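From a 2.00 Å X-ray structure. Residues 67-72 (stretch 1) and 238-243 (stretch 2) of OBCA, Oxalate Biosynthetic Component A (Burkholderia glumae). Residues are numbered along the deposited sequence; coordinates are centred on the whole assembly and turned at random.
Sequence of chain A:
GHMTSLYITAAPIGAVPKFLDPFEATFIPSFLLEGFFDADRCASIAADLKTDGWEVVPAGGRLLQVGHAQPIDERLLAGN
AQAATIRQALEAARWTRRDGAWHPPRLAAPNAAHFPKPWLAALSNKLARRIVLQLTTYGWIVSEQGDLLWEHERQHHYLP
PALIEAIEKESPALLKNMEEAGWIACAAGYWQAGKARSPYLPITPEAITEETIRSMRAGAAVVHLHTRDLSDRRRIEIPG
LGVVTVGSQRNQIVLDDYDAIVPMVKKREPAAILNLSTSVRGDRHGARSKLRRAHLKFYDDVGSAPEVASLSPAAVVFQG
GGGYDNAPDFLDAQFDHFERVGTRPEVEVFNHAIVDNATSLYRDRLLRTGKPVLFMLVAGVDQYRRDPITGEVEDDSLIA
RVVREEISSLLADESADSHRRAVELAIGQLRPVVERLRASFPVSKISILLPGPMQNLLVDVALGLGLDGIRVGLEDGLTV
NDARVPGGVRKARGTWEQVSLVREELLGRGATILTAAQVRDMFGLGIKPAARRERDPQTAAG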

# COMPACT_ATOMS: atom_id res chain seq x y z
N GLY A 67 -8.67 26.63 -14.84
CA GLY A 67 -10.06 26.28 -15.08
C GLY A 67 -10.73 25.57 -13.92
O GLY A 67 -11.19 24.44 -14.06
N HIS A 68 -10.79 26.23 -12.77
CA HIS A 68 -11.16 25.53 -11.55
C HIS A 68 -11.92 26.35 -10.51
O HIS A 68 -11.91 26.00 -9.32
N ALA A 69 -12.59 27.42 -10.93
CA ALA A 69 -13.39 28.20 -10.00
C ALA A 69 -14.61 28.81 -10.67
O ALA A 69 -14.68 28.88 -11.90
N GLN A 70 -15.58 29.23 -9.87
CA GLN A 70 -16.82 29.80 -10.38
C GLN A 70 -17.21 31.04 -9.59
O GLN A 70 -16.91 31.12 -8.40
N PRO A 71 -17.87 32.01 -10.24
CA PRO A 71 -18.29 33.23 -9.55
C PRO A 71 -19.20 32.91 -8.36
O PRO A 71 -19.80 31.84 -8.31
N ILE A 72 -19.29 33.84 -7.42
CA ILE A 72 -19.92 33.60 -6.13
C ILE A 72 -21.36 34.10 -6.05
O ILE A 72 -22.20 33.73 -6.86
N ILE A 238 -18.26 24.17 -1.99
CA ILE A 238 -17.63 25.36 -1.42
C ILE A 238 -17.61 26.48 -2.45
O ILE A 238 -16.98 26.36 -3.50
N PRO A 239 -18.32 27.59 -2.16
CA PRO A 239 -18.42 28.69 -3.12
C PRO A 239 -17.05 29.26 -3.47
O PRO A 239 -16.15 29.27 -2.63
N GLY A 240 -16.89 29.70 -4.72
CA GLY A 240 -15.62 30.22 -5.17
C GLY A 240 -14.52 29.17 -5.15
O GLY A 240 -13.34 29.49 -5.00
N LEU A 241 -14.92 27.90 -5.29
CA LEU A 241 -13.95 26.81 -5.26
C LEU A 241 -14.47 25.59 -5.99
O LEU A 241 -13.79 25.07 -6.88
N GLY A 242 -15.66 25.12 -5.63
CA GLY A 242 -16.23 23.95 -6.27
C GLY A 242 -16.43 22.80 -5.29
O GLY A 242 -16.47 23.00 -4.08
N VAL A 243 -16.56 21.59 -5.83
CA VAL A 243 -16.88 20.43 -5.01
C VAL A 243 -15.64 19.64 -4.59
O VAL A 243 -14.75 19.36 -5.40

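This is a small contact, 248 Å² counting both sides, and no hydrogen bond crosses it; most of the close approaches involve backbone atoms. Its centre is Gly240, the residue most covered by the opposing stretch. Having no side chain, it offers bare backbone chiefly to two neighbours. Gly240 CA lies 3.6 Å from Gln70 O, with an angle of 160° at the hydrogen, a nearly straight CA-H...O contact. Beside it, Ile72 CG1 comes to 3.7 Å from Gly240 N. An ideal CB on Gly240 would sit 3.0 Å from Ile72 CD1, too tight for comfort, and the positive phi of 63° favours glycine on its own account.

Ile72 starts out sideways, but its end comes nearer. With chi1 m and chi2 t, it brings CG1 to 4.3 Å from Pro239 CB, a modest apolar touch.

Gln70 likewise leaves its backbone sideways and bends its end inward, through chi1 m and a chi2 of 95° that lies between wells. The amide finds no hydrogen-bonding partner across the contact: Gln70 OE1 stops 4.0 Å from Gly242 CA. There, too, a glycine faces it, one whose backbone angles alone would jam a CB against the preceding carbonyl.

Leu241 contributes through its main chain. Its CA-to-CB bond points away, with chi1 t and chi2 p, and its carbonyl oxygen is what approaches stretch 1. Leu241 O lies 3.2 Å from His68 O, and as both are acceptors, the approach gains no hydrogen bond. The turn carrying that carbonyl is braced from within by paired backbone bonds, Ile238 N to Gly242 O at 3.0 Å and Gly242 N to Ile238 O at 2.8 Å. The CA-to-CB bond of His68 points sideways, its chi1 of -132° off any well, and its NE2 is hydrogen-bonded elsewhere in the structure.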

# COMPACT_ATOMS: atom_id res chain seq x y z
CB HIS A 68 -9.92 24.94 -10.90
CG HIS A 68 -10.06 23.51 -10.50
ND1 HIS A 68 -10.64 23.12 -9.31
CD2 HIS A 68 -9.72 22.37 -11.15
CE1 HIS A 68 -10.64 21.80 -9.24
NE2 HIS A 68 -10.08 21.32 -10.34
CB ALA A 69 -12.55 29.28 -9.33
CB GLN A 70 -17.94 28.76 -10.32
CG GLN A 70 -17.78 27.59 -11.28
CD GLN A 70 -17.11 26.39 -10.63
OE1 GLN A 70 -16.97 26.32 -9.41
NE2 GLN A 70 -16.70 25.42 -11.45
CB PRO A 71 -19.06 34.00 -10.63
CG PRO A 71 -18.52 33.48 -11.93
CD PRO A 71 -18.22 32.03 -11.68
CB ILE A 72 -19.07 34.24 -5.01
CG1 ILE A 72 -17.98 33.26 -4.54
CG2 ILE A 72 -19.95 34.68 -3.86
CD1 ILE A 72 -16.80 33.93 -3.87
CB ILE A 238 -16.20 25.05 -0.94
CG1 ILE A 238 -16.26 24.06 0.23
CG2 ILE A 238 -15.48 26.32 -0.55
CD1 ILE A 238 -14.91 23.64 0.76
CB PRO A 239 -19.25 29.74 -2.36
CG PRO A 239 -20.03 28.94 -1.36
CD PRO A 239 -19.11 27.84 -0.94
CB LEU A 241 -13.58 26.44 -3.82
CG LEU A 241 -12.26 25.69 -3.72
CD1 LEU A 241 -11.16 26.50 -4.38
CD2 LEU A 241 -11.90 25.40 -2.28
CB VAL A 243 -17.87 19.49 -5.74
CG1 VAL A 243 -18.26 18.32 -4.86
CG2 VAL A 243 -19.10 20.27 -6.19